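Local coordinates for protein Ras-3 from Cryphonectria parasitica (Cryphonectria parasitica, PDB 4KU4) that belongs to the Ras family of small guanine-nucleotide-binding proteins, whose P-loop fold here holds guanosine-5'-diphosphate, at residues S29-L34 with D49-Q54; L64-T69 with E184-V189; T35-V38 with T42-P45; Q85-V90 with R191-R196; I91-D94 with S100-A103. All coordinates share one frame; numbering follows the deposited sequence.

Interaction 1: S29-L34 with D49-Q54; sequences SLTVNL and DSYRRQ. With MG (magnesium ion), chain E; GDP (guanosine-5'-diphosphate), chain C.
In a Ras-type nucleotide site, the helix behind the P-loop packs through Thr31, Val32 and Leu34 on Tyr51 and Arg53 of the sheet's edge strand. The two segment axes approach to 8.6 Å and run at 35° to each other. Thr31 turns its methyl to the tyrosine, CG2 lying 3.3 Å from Tyr51 CD2, while its hydroxyl is bonded to Lys27 O in the preceding turn. Val32 CG2 meets the far end of the same ring, 3.9 Å from Tyr51 OH. Farther along, Arg53 bends at CG (chi2 75°) and reaches back to the helix. Its NH2 donates a 3.0 Å bond to Leu34 O, bent at hydrogen to 135°, and also forms a salt bridge with Glu183. NE bonds to Gln54 O, so NE and NH2 are both engaged. At the N-terminal ends of the two segments, Ser29 N and OG both hold O1A of guanosine-5'-diphosphate, OG at 2.7 Å, and Asp49 OD2 binds a magnesium ion at 2.2 Å. Five waters complete this ion's shell, away from the nucleotide's phosphates. A helix that binds phosphate at its start and covers the sheet along its length typifies the P-loop fold.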
# COMPACT_ATOMS: atom_id res chain seq x y z
N SER A 29 -4.02 5.64 8.67
CA SER A 29 -5.42 5.24 8.84
C SER A 29 -5.69 3.86 8.24
O SER A 29 -6.33 3.01 8.87
CB SER A 29 -6.36 6.30 8.24
OG SER A 29 -6.25 7.53 8.95
N LEU A 30 -5.16 3.62 7.04
CA LEU A 30 -5.29 2.32 6.38
C LEU A 30 -4.66 1.21 7.22
O LEU A 30 -5.25 0.15 7.41
CB LEU A 30 -4.65 2.35 4.99
CG LEU A 30 -5.44 3.03 3.88
CD1 LEU A 30 -4.52 3.31 2.70
CD2 LEU A 30 -6.61 2.16 3.44
N THR A 31 -3.45 1.47 7.72
CA THR A 31 -2.70 0.46 8.45
C THR A 31 -3.34 0.14 9.80
O THR A 31 -3.39 -1.01 10.21
CB THR A 31 -1.24 0.91 8.69
OG1 THR A 31 -0.64 1.33 7.46
CG2 THR A 31 -0.42 -0.24 9.25
N VAL A 32 -3.81 1.17 10.49
CA VAL A 32 -4.48 1.02 11.78
C VAL A 32 -5.82 0.29 11.61
O VAL A 32 -6.18 -0.57 12.41
CB VAL A 32 -4.67 2.42 12.44
CG1 VAL A 32 -5.60 2.34 13.62
CG2 VAL A 32 -3.33 3.00 12.84
N ASN A 33 -6.52 0.61 10.54
CA ASN A 33 -7.74 -0.12 10.20
C ASN A 33 -7.48 -1.59 9.90
O ASN A 33 -8.10 -2.46 10.50
CB ASN A 33 -8.48 0.56 9.03
CG ASN A 33 -9.80 -0.12 8.70
OD1 ASN A 33 -9.87 -1.01 7.83
ND2 ASN A 33 -10.86 0.30 9.38
N LEU A 34 -6.54 -1.86 8.99
CA LEU A 34 -6.20 -3.21 8.62
C LEU A 34 -5.85 -4.07 9.82
O LEU A 34 -6.29 -5.21 9.92
CB LEU A 34 -5.04 -3.22 7.64
CG LEU A 34 -4.51 -4.61 7.31
CD1 LEU A 34 -5.45 -5.31 6.32
CD2 LEU A 34 -3.11 -4.49 6.74
N ASP A 49 4.80 3.96 13.47
CA ASP A 49 5.05 2.62 13.98
C ASP A 49 5.09 1.61 12.85
O ASP A 49 4.73 1.91 11.71
CB ASP A 49 3.91 2.15 14.90
CG ASP A 49 3.84 2.93 16.22
OD1 ASP A 49 2.94 2.62 17.03
OD2 ASP A 49 4.66 3.85 16.44
N SER A 50 5.59 0.42 13.18
CA SER A 50 5.50 -0.73 12.30
C SER A 50 4.28 -1.43 12.90
O SER A 50 4.12 -1.45 14.12
CB SER A 50 6.73 -1.61 12.37
OG SER A 50 6.43 -2.94 12.01
N TYR A 51 3.43 -2.00 12.05
CA TYR A 51 2.19 -2.63 12.51
C TYR A 51 2.13 -4.08 12.05
O TYR A 51 2.76 -4.44 11.06
CB TYR A 51 0.97 -1.87 11.99
CG TYR A 51 0.83 -0.47 12.51
CD1 TYR A 51 0.09 -0.20 13.65
CD2 TYR A 51 1.42 0.61 11.84
CE1 TYR A 51 -0.04 1.08 14.14
CE2 TYR A 51 1.29 1.90 12.32
CZ TYR A 51 0.56 2.13 13.46
OH TYR A 51 0.41 3.40 13.94
N ARG A 52 1.36 -4.91 12.75
CA ARG A 52 1.26 -6.31 12.39
C ARG A 52 -0.18 -6.76 12.22
O ARG A 52 -1.08 -6.34 12.96
CB ARG A 52 1.92 -7.19 13.45
CG ARG A 52 3.43 -7.03 13.58
CD ARG A 52 3.95 -7.67 14.86
NE ARG A 52 3.28 -7.13 16.04
CZ ARG A 52 3.58 -6.00 16.66
NH1 ARG A 52 4.57 -5.21 16.23
NH2 ARG A 52 2.87 -5.64 17.72
N ARG A 53 -0.40 -7.62 11.24
CA ARG A 53 -1.69 -8.29 11.07
C ARG A 53 -1.47 -9.79 10.89
O ARG A 53 -0.87 -10.23 9.91
CB ARG A 53 -2.45 -7.71 9.87
CG ARG A 53 -3.72 -8.51 9.47
CD ARG A 53 -4.88 -8.28 10.43
NE ARG A 53 -5.98 -9.21 10.16
CZ ARG A 53 -7.01 -8.95 9.35
NH1 ARG A 53 -7.95 -9.87 9.17
NH2 ARG A 53 -7.11 -7.79 8.73
N GLN A 54 -1.94 -10.58 11.85
CA GLN A 54 -2.02 -12.01 11.66
C GLN A 54 -3.35 -12.25 10.97
O GLN A 54 -4.37 -11.67 11.37
CB GLN A 54 -1.99 -12.75 13.00
CG GLN A 54 -0.66 -12.62 13.72
CD GLN A 54 -0.55 -13.55 14.92
OE1 GLN A 54 -1.00 -13.22 16.02
NE2 GLN A 54 0.07 -14.70 14.71
MG MG E . 6.14 3.82 18.11
PB GDP C . -1.18 9.89 6.24
O1B GDP C . -0.73 8.87 7.26
O2B GDP C . -1.00 9.32 4.84
O3B GDP C . -0.40 11.18 6.39
O3A GDP C . -2.76 10.17 6.47
PA GDP C . -3.62 9.94 7.84
O1A GDP C . -3.92 8.48 8.09
O2A GDP C . -2.98 10.58 9.05
O5' GDP C . -5.00 10.66 7.48
C5' GDP C . -4.99 12.05 7.15
C4' GDP C . -6.41 12.57 7.28
O4' GDP C . -7.19 11.86 6.34
C3' GDP C . -7.02 12.30 8.64
O3' GDP C . -7.85 13.41 9.03
C2' GDP C . -7.89 11.09 8.41
O2' GDP C . -9.01 11.05 9.29
C1' GDP C . -8.33 11.30 6.97
N9 GDP C . -8.61 10.04 6.25
C8 GDP C . -7.77 9.01 6.06
N7 GDP C . -8.37 8.03 5.33
C5 GDP C . -9.62 8.46 5.05
C6 GDP C . -10.79 7.93 4.33
O6 GDP C . -10.74 6.81 3.79
N1 GDP C . -11.89 8.69 4.27
C2 GDP C . -11.98 9.89 4.84
N2 GDP C . -13.14 10.57 4.73
N3 GDP C . -10.94 10.44 5.53
C4 GDP C . -9.77 9.78 5.66
O HOH W 1 7.40 4.43 19.85
O HOH W 2 7.71 4.34 16.75
O HOH W 3 5.58 5.82 18.17
O HOH W 4 4.91 3.85 19.69
O HOH W 5 6.69 1.66 18.31

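Interaction 2: L64-T69 with E184-V189; sequences LEILDT and EAFFSV
Wholly apolar helix-on-sheet packing joins Leu64 and Ile66 of strand 60-67 to Phe186 and Phe187 of helix 182-196, close to the middle of the domain. The backbones stay well apart, the nearest pair of CA atoms, those of Leu64 and Phe186, being 9.1 Å from each other, and side chains span the interval. On the strand the alternation of residues puts Leu64 and Ile66 on the same face, toward the helix. Leu64 extends CD1 to the edge of the Phe187 ring, near its plane, at 3.9 Å from CE1; the two side chains cross at about a right angle. Ile66 uses its short branch: CG2, which stands anti to the backbone N, comes to 4.1 Å from Phe186 CE1 at a slant to the ring. Consecutive residues of the helix thus serve alternate residues of the strand. This is the layering of the Ras alpha/beta domain, in which helices cover a central mixed sheet, and the phenylalanines carry the contact on to other elements. Phe186 also rests on Met19 of strand 15-20 and on Leu34, whereas Phe187 reaches Cys55 and Ile57 of the edge strand. Within the helix, Ser188 turns its hydroxyl back to Ala185 O at 2.6 Å. Past the apolar part, the strand runs into Asp68 and Thr69, the start of the Asp-Thr-Ala-Gly sequence familiar in Ras proteins. There Asp68 OD2 bonds to Thr28 OG1 and Thr69 OG1 to Met19 O, tying the strand's end to the nucleotide-binding part of the fold.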
# COMPACT_ATOMS: atom_id res chain seq x y z
N LEU A 64 1.60 -10.28 8.40
CA LEU A 64 2.08 -9.12 7.66
C LEU A 64 2.71 -8.14 8.64
O LEU A 64 2.16 -7.87 9.71
CB LEU A 64 0.93 -8.45 6.92
CG LEU A 64 -0.03 -9.37 6.16
CD1 LEU A 64 -1.13 -8.58 5.43
CD2 LEU A 64 0.75 -10.24 5.18
N GLU A 65 3.88 -7.62 8.29
CA GLU A 65 4.50 -6.54 9.05
C GLU A 65 4.48 -5.33 8.13
O GLU A 65 5.06 -5.35 7.04
CB GLU A 65 5.94 -6.91 9.45
CG GLU A 65 6.63 -5.88 10.35
CD GLU A 65 7.80 -6.49 11.08
OE1 GLU A 65 7.75 -6.58 12.32
OE2 GLU A 65 8.77 -6.91 10.40
N ILE A 66 3.78 -4.28 8.55
CA ILE A 66 3.58 -3.13 7.68
C ILE A 66 4.33 -1.92 8.22
O ILE A 66 4.06 -1.45 9.32
CB ILE A 66 2.07 -2.81 7.53
CG1 ILE A 66 1.34 -4.00 6.92
CG2 ILE A 66 1.86 -1.59 6.65
CD1 ILE A 66 0.14 -4.40 7.70
N LEU A 67 5.27 -1.44 7.42
CA LEU A 67 6.00 -0.21 7.73
C LEU A 67 5.21 1.03 7.33
O LEU A 67 5.04 1.32 6.15
CB LEU A 67 7.37 -0.23 7.04
CG LEU A 67 8.28 0.93 7.44
CD1 LEU A 67 8.73 0.80 8.87
CD2 LEU A 67 9.47 1.01 6.50
N ASP A 68 4.71 1.76 8.32
CA ASP A 68 4.07 3.04 8.07
C ASP A 68 5.22 4.02 7.93
O ASP A 68 6.28 3.83 8.55
CB ASP A 68 3.15 3.41 9.25
CG ASP A 68 2.26 4.61 8.96
OD1 ASP A 68 2.19 5.05 7.80
OD2 ASP A 68 1.61 5.11 9.90
N THR A 69 5.05 5.03 7.09
CA THR A 69 6.14 5.96 6.78
C THR A 69 5.67 7.39 6.74
O THR A 69 4.49 7.68 6.59
CB THR A 69 6.78 5.66 5.41
OG1 THR A 69 5.81 5.87 4.37
CG2 THR A 69 7.32 4.22 5.33
N GLU A 184 -8.73 -6.18 0.99
CA GLU A 184 -8.46 -6.51 -0.40
C GLU A 184 -7.20 -5.81 -0.89
O GLU A 184 -6.39 -6.39 -1.61
CB GLU A 184 -9.66 -6.12 -1.28
CG GLU A 184 -10.82 -7.11 -1.18
CD GLU A 184 -11.65 -7.00 0.09
OE1 GLU A 184 -11.41 -6.11 0.95
OE2 GLU A 184 -12.55 -7.84 0.24
N ALA A 185 -7.02 -4.56 -0.49
CA ALA A 185 -5.88 -3.78 -0.95
C ALA A 185 -4.56 -4.39 -0.47
O ALA A 185 -3.68 -4.67 -1.28
CB ALA A 185 -6.01 -2.37 -0.49
N PHE A 186 -4.43 -4.57 0.84
CA PHE A 186 -3.21 -5.15 1.40
C PHE A 186 -2.96 -6.58 0.95
O PHE A 186 -1.83 -6.95 0.63
CB PHE A 186 -3.23 -5.12 2.94
CG PHE A 186 -2.97 -3.77 3.53
CD1 PHE A 186 -1.68 -3.34 3.78
CD2 PHE A 186 -4.03 -2.93 3.88
CE1 PHE A 186 -1.43 -2.11 4.33
CE2 PHE A 186 -3.77 -1.69 4.44
CZ PHE A 186 -2.47 -1.28 4.66
N PHE A 187 -4.01 -7.41 0.94
CA PHE A 187 -3.82 -8.80 0.57
C PHE A 187 -3.49 -8.96 -0.92
O PHE A 187 -2.94 -9.97 -1.33
CB PHE A 187 -5.05 -9.64 0.91
CG PHE A 187 -5.38 -9.70 2.37
CD1 PHE A 187 -4.54 -9.14 3.33
CD2 PHE A 187 -6.54 -10.32 2.79
CE1 PHE A 187 -4.86 -9.20 4.67
CE2 PHE A 187 -6.86 -10.39 4.14
CZ PHE A 187 -6.01 -9.83 5.08
N SER A 188 -3.81 -7.95 -1.72
CA SER A 188 -3.61 -8.05 -3.16
C SER A 188 -2.16 -8.31 -3.53
O SER A 188 -1.88 -9.05 -4.47
CB SER A 188 -4.15 -6.81 -3.89
OG SER A 188 -3.36 -5.65 -3.64
N VAL A 189 -1.22 -7.71 -2.79
CA VAL A 189 0.18 -7.88 -3.16
C VAL A 189 0.72 -9.22 -2.69
O VAL A 189 1.62 -9.79 -3.31
CB VAL A 189 1.05 -6.72 -2.66
CG1 VAL A 189 0.86 -5.49 -3.57
CG2 VAL A 189 0.74 -6.38 -1.21

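Interaction 3: T35-V38 with T42-P45; sequences TKHV and TYDP
Tyr43 lays the face of its ring against that of His37, and this one aromatic pair makes the contact. The ring centroids are 4.0 Å apart and the planes open to 25°, a somewhat tilted face-to-face stack. His37 CE1 sits over the centre of the tyrosine, 3.4 Å from Tyr43 CG, while the histidine receives Tyr43 CD2 toward its rim. The imidazole NE2 lies toward the CD2-CE2 side of the phenol, 3.6 Å from Tyr43 CE2. In both residues CG stands anti to the backbone N, which carries each ring out from its own chain toward the other. The tyrosine's hydroxyl is bonded to Asp49 OD1, the carboxylate that also holds a magnesium ion, and its ring touches Tyr51. All this lies in the loop between helix 27-35 and strand 50-57, the first switch region of Ras proteins, where a Tyr-Asp-Pro-Thr sequence is characteristic. Asp44 comes next; it belongs to the pocket of guanosine-5'-diphosphate and also touches Thr28. Pro45 then leans on Tyr51 as the chain heads for the strand. On the facing side, the helix ends in a Schellman motif at Lys36, whose positive phi of 62° turns the chain so that His37 leaves the helix directly, its side chain still against Val32.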
# COMPACT_ATOMS: atom_id res chain seq x y z
N THR A 35 -5.03 -3.53 10.73
CA THR A 35 -4.50 -4.30 11.84
C THR A 35 -5.41 -4.35 13.07
O THR A 35 -5.07 -5.00 14.05
CB THR A 35 -3.10 -3.82 12.25
OG1 THR A 35 -3.19 -2.46 12.70
CG2 THR A 35 -2.14 -3.92 11.08
N LYS A 36 -6.56 -3.68 13.00
CA LYS A 36 -7.54 -3.75 14.08
C LYS A 36 -6.96 -3.19 15.37
O LYS A 36 -7.21 -3.71 16.46
CB LYS A 36 -8.05 -5.18 14.26
CG LYS A 36 -8.53 -5.86 12.97
CD LYS A 36 -10.02 -5.63 12.73
CE LYS A 36 -10.43 -6.11 11.34
NZ LYS A 36 -10.02 -7.53 11.11
N HIS A 37 -6.18 -2.12 15.24
CA HIS A 37 -5.54 -1.46 16.38
C HIS A 37 -6.62 -0.92 17.32
O HIS A 37 -7.73 -0.60 16.87
CB HIS A 37 -4.67 -0.32 15.84
CG HIS A 37 -3.67 0.21 16.83
ND1 HIS A 37 -4.01 1.08 17.84
CD2 HIS A 37 -2.34 0.01 16.94
CE1 HIS A 37 -2.93 1.38 18.54
NE2 HIS A 37 -1.90 0.75 18.00
N VAL A 38 -6.31 -0.80 18.61
CA VAL A 38 -7.33 -0.47 19.63
C VAL A 38 -8.02 0.87 19.47
O VAL A 38 -9.22 1.01 19.75
CB VAL A 38 -6.80 -0.55 21.08
CG1 VAL A 38 -6.86 -1.97 21.59
CG2 VAL A 38 -5.39 0.03 21.19
N THR A 42 -8.41 6.81 15.71
CA THR A 42 -7.61 8.00 16.02
C THR A 42 -6.10 7.78 16.16
O THR A 42 -5.35 8.76 16.16
CB THR A 42 -8.08 8.71 17.31
OG1 THR A 42 -8.01 7.81 18.42
CG2 THR A 42 -9.50 9.27 17.16
N TYR A 43 -5.66 6.53 16.29
CA TYR A 43 -4.25 6.28 16.57
C TYR A 43 -3.33 6.86 15.51
O TYR A 43 -3.44 6.52 14.33
CB TYR A 43 -3.97 4.78 16.77
CG TYR A 43 -2.59 4.52 17.33
CD1 TYR A 43 -2.32 4.74 18.69
CD2 TYR A 43 -1.56 4.05 16.52
CE1 TYR A 43 -1.06 4.53 19.19
CE2 TYR A 43 -0.31 3.81 17.02
CZ TYR A 43 -0.06 4.06 18.36
OH TYR A 43 1.18 3.83 18.89
N ASP A 44 -2.43 7.74 15.92
CA ASP A 44 -1.58 8.45 14.95
C ASP A 44 -0.35 9.06 15.61
O ASP A 44 -0.26 10.28 15.74
CB ASP A 44 -2.35 9.58 14.26
CG ASP A 44 -1.55 10.25 13.16
OD1 ASP A 44 -0.60 9.62 12.66
OD2 ASP A 44 -1.87 11.40 12.78
N PRO A 45 0.62 8.22 16.01
CA PRO A 45 1.75 8.75 16.77
C PRO A 45 2.68 9.62 15.91
O PRO A 45 2.85 9.39 14.71
CB PRO A 45 2.49 7.49 17.24
CG PRO A 45 2.08 6.44 16.28
CD PRO A 45 0.67 6.75 15.88

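Interaction 4: Q85-V90 with R191-R196; sequences QNELFV and RADRRR
The nearest CA atoms are those of Leu88 and Asp193, 8.4 Å apart. Strand 88-90 has just begun there, after the loop that follows helix 77-84, while 191-196 is still helical. Both Glu87 and Asp193 aim their side chains across the interval, and their carboxylates meet at an unusually short distance, Glu87 OE2 to Asp193 OD2 being 3.0 Å. The two groups are turned 72° against each other. Glu87 OE1 also lies close to Asp15 OD1, so acidic groups crowd Glu87 from two partners. Neither atom of the short pair can donate if both are ionised, so the approach would probably favour uptake of a proton by one of them. Positive charge lies close: Arg196 brings NH1 within 3.7 Å of Asp193 OD1, a long salt bridge in the guanidinium plane, and its NH2 bonds to Pro134 O. Asp193 extends CG anti to the backbone N (chi1 -175°), sending the acid toward the strand. Next to the charged pair Leu88 CD2 packs on the methylene, 4.2 Å from Asp193 CB. Leu88 also rests on Val189 and Val190. Strand 88-94 is flanked by strands 15-20 and 140-145, and helix 182-196 lies against this inner strand of the sheet.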
# COMPACT_ATOMS: atom_id res chain seq x y z
N GLN A 85 14.25 -2.50 2.43
CA GLN A 85 13.93 -3.38 3.56
C GLN A 85 12.52 -3.97 3.52
O GLN A 85 12.09 -4.59 4.49
CB GLN A 85 14.16 -2.66 4.88
CG GLN A 85 15.63 -2.32 5.11
CD GLN A 85 15.85 -1.30 6.22
OE1 GLN A 85 16.98 -0.89 6.48
NE2 GLN A 85 14.77 -0.89 6.88
N ASN A 86 11.82 -3.79 2.40
CA ASN A 86 10.49 -4.39 2.25
C ASN A 86 10.33 -5.13 0.92
O ASN A 86 11.01 -4.83 -0.06
CB ASN A 86 9.40 -3.33 2.43
CG ASN A 86 9.24 -2.90 3.87
OD1 ASN A 86 8.53 -3.54 4.66
ND2 ASN A 86 9.89 -1.81 4.22
N GLU A 87 9.43 -6.11 0.89
CA GLU A 87 9.21 -6.96 -0.28
C GLU A 87 8.04 -6.47 -1.14
O GLU A 87 8.08 -6.55 -2.37
CB GLU A 87 8.97 -8.42 0.16
CG GLU A 87 8.03 -9.23 -0.77
CD GLU A 87 7.69 -10.66 -0.29
OE1 GLU A 87 7.07 -10.85 0.80
OE2 GLU A 87 7.99 -11.62 -1.05
N LEU A 88 7.00 -5.97 -0.48
CA LEU A 88 5.77 -5.61 -1.15
C LEU A 88 5.42 -4.18 -0.78
O LEU A 88 5.83 -3.70 0.27
CB LEU A 88 4.64 -6.54 -0.71
CG LEU A 88 4.95 -8.03 -0.73
CD1 LEU A 88 3.90 -8.84 0.03
CD2 LEU A 88 5.11 -8.55 -2.17
N PHE A 89 4.64 -3.53 -1.64
CA PHE A 89 4.39 -2.10 -1.51
C PHE A 89 2.95 -1.68 -1.74
O PHE A 89 2.30 -2.10 -2.69
CB PHE A 89 5.32 -1.33 -2.44
CG PHE A 89 6.77 -1.51 -2.13
CD1 PHE A 89 7.41 -0.67 -1.24
CD2 PHE A 89 7.48 -2.56 -2.68
CE1 PHE A 89 8.74 -0.84 -0.92
CE2 PHE A 89 8.82 -2.74 -2.37
CZ PHE A 89 9.45 -1.88 -1.48
N VAL A 90 2.48 -0.81 -0.86
CA VAL A 90 1.19 -0.19 -0.99
C VAL A 90 1.43 1.30 -1.16
O VAL A 90 1.87 1.97 -0.22
CB VAL A 90 0.34 -0.46 0.25
CG1 VAL A 90 -1.03 0.22 0.12
CG2 VAL A 90 0.19 -1.97 0.48
N ARG A 191 -1.25 -11.90 -2.65
CA ARG A 191 -1.87 -12.75 -3.65
C ARG A 191 -1.06 -12.74 -4.94
O ARG A 191 -0.87 -13.78 -5.57
CB ARG A 191 -3.31 -12.32 -3.90
CG ARG A 191 -4.25 -12.72 -2.77
CD ARG A 191 -5.66 -12.22 -2.96
NE ARG A 191 -6.51 -12.76 -1.90
CZ ARG A 191 -7.39 -12.06 -1.20
NH1 ARG A 191 -7.54 -10.77 -1.43
NH2 ARG A 191 -8.12 -12.65 -0.24
N ALA A 192 -0.57 -11.56 -5.32
CA ALA A 192 0.22 -11.44 -6.54
C ALA A 192 1.55 -12.19 -6.43
O ALA A 192 1.97 -12.87 -7.36
CB ALA A 192 0.45 -9.97 -6.89
N ASP A 193 2.21 -12.05 -5.29
CA ASP A 193 3.48 -12.73 -5.04
C ASP A 193 3.31 -14.24 -5.17
O ASP A 193 4.14 -14.92 -5.76
CB ASP A 193 4.01 -12.37 -3.65
CG ASP A 193 5.39 -12.94 -3.38
OD1 ASP A 193 6.17 -13.10 -4.35
OD2 ASP A 193 5.70 -13.21 -2.20
N ARG A 194 2.21 -14.76 -4.63
CA ARG A 194 1.94 -16.19 -4.73
C ARG A 194 1.58 -16.62 -6.15
O ARG A 194 1.89 -17.73 -6.56
CB ARG A 194 0.81 -16.57 -3.80
CG ARG A 194 1.16 -16.39 -2.36
CD ARG A 194 -0.03 -16.76 -1.50
NE ARG A 194 0.18 -16.35 -0.12
CZ ARG A 194 -0.76 -16.42 0.82
NH1 ARG A 194 -1.97 -16.88 0.53
NH2 ARG A 194 -0.48 -16.01 2.05
N ARG A 195 0.87 -15.75 -6.86
CA ARG A 195 0.51 -16.01 -8.25
C ARG A 195 1.78 -16.22 -9.09
O ARG A 195 1.79 -17.04 -10.01
CB ARG A 195 -0.30 -14.82 -8.80
CG ARG A 195 -0.97 -15.05 -10.16
CD ARG A 195 -1.13 -13.73 -10.94
NE ARG A 195 -1.77 -12.68 -10.15
CZ ARG A 195 -1.49 -11.38 -10.26
NH1 ARG A 195 -2.11 -10.49 -9.50
NH2 ARG A 195 -0.58 -10.98 -11.13
N ARG A 196 2.84 -15.49 -8.75
CA ARG A 196 4.09 -15.53 -9.50
C ARG A 196 4.83 -16.86 -9.43
O ARG A 196 5.51 -17.25 -10.38
CB ARG A 196 5.05 -14.44 -9.02
CG ARG A 196 4.60 -13.02 -9.30
CD ARG A 196 5.79 -12.07 -9.28
NE ARG A 196 6.61 -12.23 -8.08
CZ ARG A 196 7.90 -11.92 -8.02
NH1 ARG A 196 8.59 -12.08 -6.89
NH2 ARG A 196 8.50 -11.45 -9.11

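Interaction 5: I91-D94 with S100-A103; sequences IVFD and SFEA
Phe93, Ser100 and Phe101 bury most of the surface in this contact, with 71 Å² on Phe93 alone. The two aromatic rings pack edge to face: the edge of Phe101 meets the face of Phe93, with planes 55° apart and centroids separated by 4.7 Å. Phe101 CD1 stands over the centre of the ring and lies 3.6 Å from Phe93 CZ. The side chains run alongside each other; Phe93 holds its CG between the backbone N and carbonyl carbon (chi1 73°), which sets the ring beside Phe101 with a face toward CD1. Strand 88-94, helix 98-118 and the parallel strand 140-145 form a beta-alpha-beta crossover, and this contact joins the end of the first strand to the early part of the connecting helix. Ser100 does the polar part of that work. Its hydroxyl accepts the N-H of Asp94 in a nearly straight bond, Asp94 N to Ser100 OG 2.9 Å, and is also bonded to Arg97 O. A water adds a further link by donating to Val92 O and to Ser100 O, the latter at 2.8 Å. Asp94 takes its own carboxylate away from the helix, to Thr96 OG1 and to Lys146 NZ. Phe101 also touches Leu163 and Glu159 of helix 157-167.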
# COMPACT_ATOMS: atom_id res chain seq x y z
N ILE A 91 1.18 1.81 -2.36
CA ILE A 91 1.38 3.21 -2.66
C ILE A 91 0.04 3.92 -2.68
O ILE A 91 -0.80 3.65 -3.54
CB ILE A 91 2.15 3.36 -3.98
CG1 ILE A 91 3.41 2.50 -3.90
CG2 ILE A 91 2.45 4.84 -4.28
CD1 ILE A 91 4.35 2.70 -5.10
N VAL A 92 -0.17 4.79 -1.70
CA VAL A 92 -1.47 5.39 -1.45
C VAL A 92 -1.59 6.81 -2.01
O VAL A 92 -0.68 7.64 -1.87
CB VAL A 92 -1.76 5.42 0.07
CG1 VAL A 92 -3.20 5.86 0.33
CG2 VAL A 92 -1.51 4.06 0.68
N PHE A 93 -2.73 7.09 -2.63
CA PHE A 93 -3.07 8.47 -2.99
C PHE A 93 -4.50 8.76 -2.51
O PHE A 93 -5.20 7.85 -2.06
CB PHE A 93 -2.89 8.73 -4.49
CG PHE A 93 -3.92 8.09 -5.36
CD1 PHE A 93 -5.05 8.80 -5.74
CD2 PHE A 93 -3.73 6.81 -5.86
CE1 PHE A 93 -6.01 8.23 -6.58
CE2 PHE A 93 -4.67 6.23 -6.70
CZ PHE A 93 -5.81 6.95 -7.07
N ASP A 94 -4.87 10.04 -2.54
CA ASP A 94 -6.13 10.53 -2.00
C ASP A 94 -6.94 10.87 -3.23
O ASP A 94 -6.50 11.68 -4.04
CB ASP A 94 -5.83 11.79 -1.15
CG ASP A 94 -7.08 12.47 -0.60
OD1 ASP A 94 -8.20 12.21 -1.06
OD2 ASP A 94 -6.91 13.29 0.32
N SER A 100 -1.62 14.22 -5.18
CA SER A 100 -1.20 12.99 -4.50
C SER A 100 -1.13 11.82 -5.47
O SER A 100 -0.31 10.91 -5.32
CB SER A 100 -2.13 12.65 -3.32
OG SER A 100 -3.36 12.12 -3.80
N PHE A 101 -1.98 11.86 -6.48
CA PHE A 101 -2.02 10.80 -7.49
C PHE A 101 -0.77 10.92 -8.35
O PHE A 101 -0.17 9.93 -8.75
CB PHE A 101 -3.31 10.95 -8.31
CG PHE A 101 -3.46 9.98 -9.43
CD1 PHE A 101 -3.48 8.61 -9.20
CD2 PHE A 101 -3.64 10.43 -10.73
CE1 PHE A 101 -3.66 7.70 -10.25
CE2 PHE A 101 -3.80 9.55 -11.77
CZ PHE A 101 -3.83 8.18 -11.53
N GLU A 102 -0.36 12.15 -8.61
CA GLU A 102 0.84 12.37 -9.40
C GLU A 102 2.07 11.90 -8.63
O GLU A 102 2.96 11.27 -9.19
CB GLU A 102 0.96 13.84 -9.78
CG GLU A 102 -0.14 14.30 -10.68
CD GLU A 102 -0.26 15.80 -10.78
OE1 GLU A 102 -1.06 16.28 -11.62
OE2 GLU A 102 0.43 16.50 -10.00
N ALA A 103 2.13 12.20 -7.33
CA ALA A 103 3.25 11.70 -6.52
C ALA A 103 3.29 10.18 -6.47
O ALA A 103 4.35 9.57 -6.53
CB ALA A 103 3.20 12.26 -5.12
O HOH W 6 0.58 10.00 -2.82

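Overall arrangement
Interactions 1, 2 and 3 form one continuous patch: strands 50-57 and 60-67 lie side by side, with Tyr51 O 2.7 Å from Ile66 N, and Leu34 CD2 of interaction 1 packs on Phe186 CG of interaction 2. Interaction 3 occupies the loop between the two segments of interaction 1, its centre 7 Å away. Helix 182-196 serves both interaction 2 and interaction 4, whose centres are 9 Å apart. Interactions 4 and 5 share strand 88-94 at opposite ends, about 19 Å between centres. Guanosine-5'-diphosphate is bonded by Ser29 of interaction 1, touched by Asp44 of interaction 3, and lies about 6 Å from the Asp94 side chain of interaction 5.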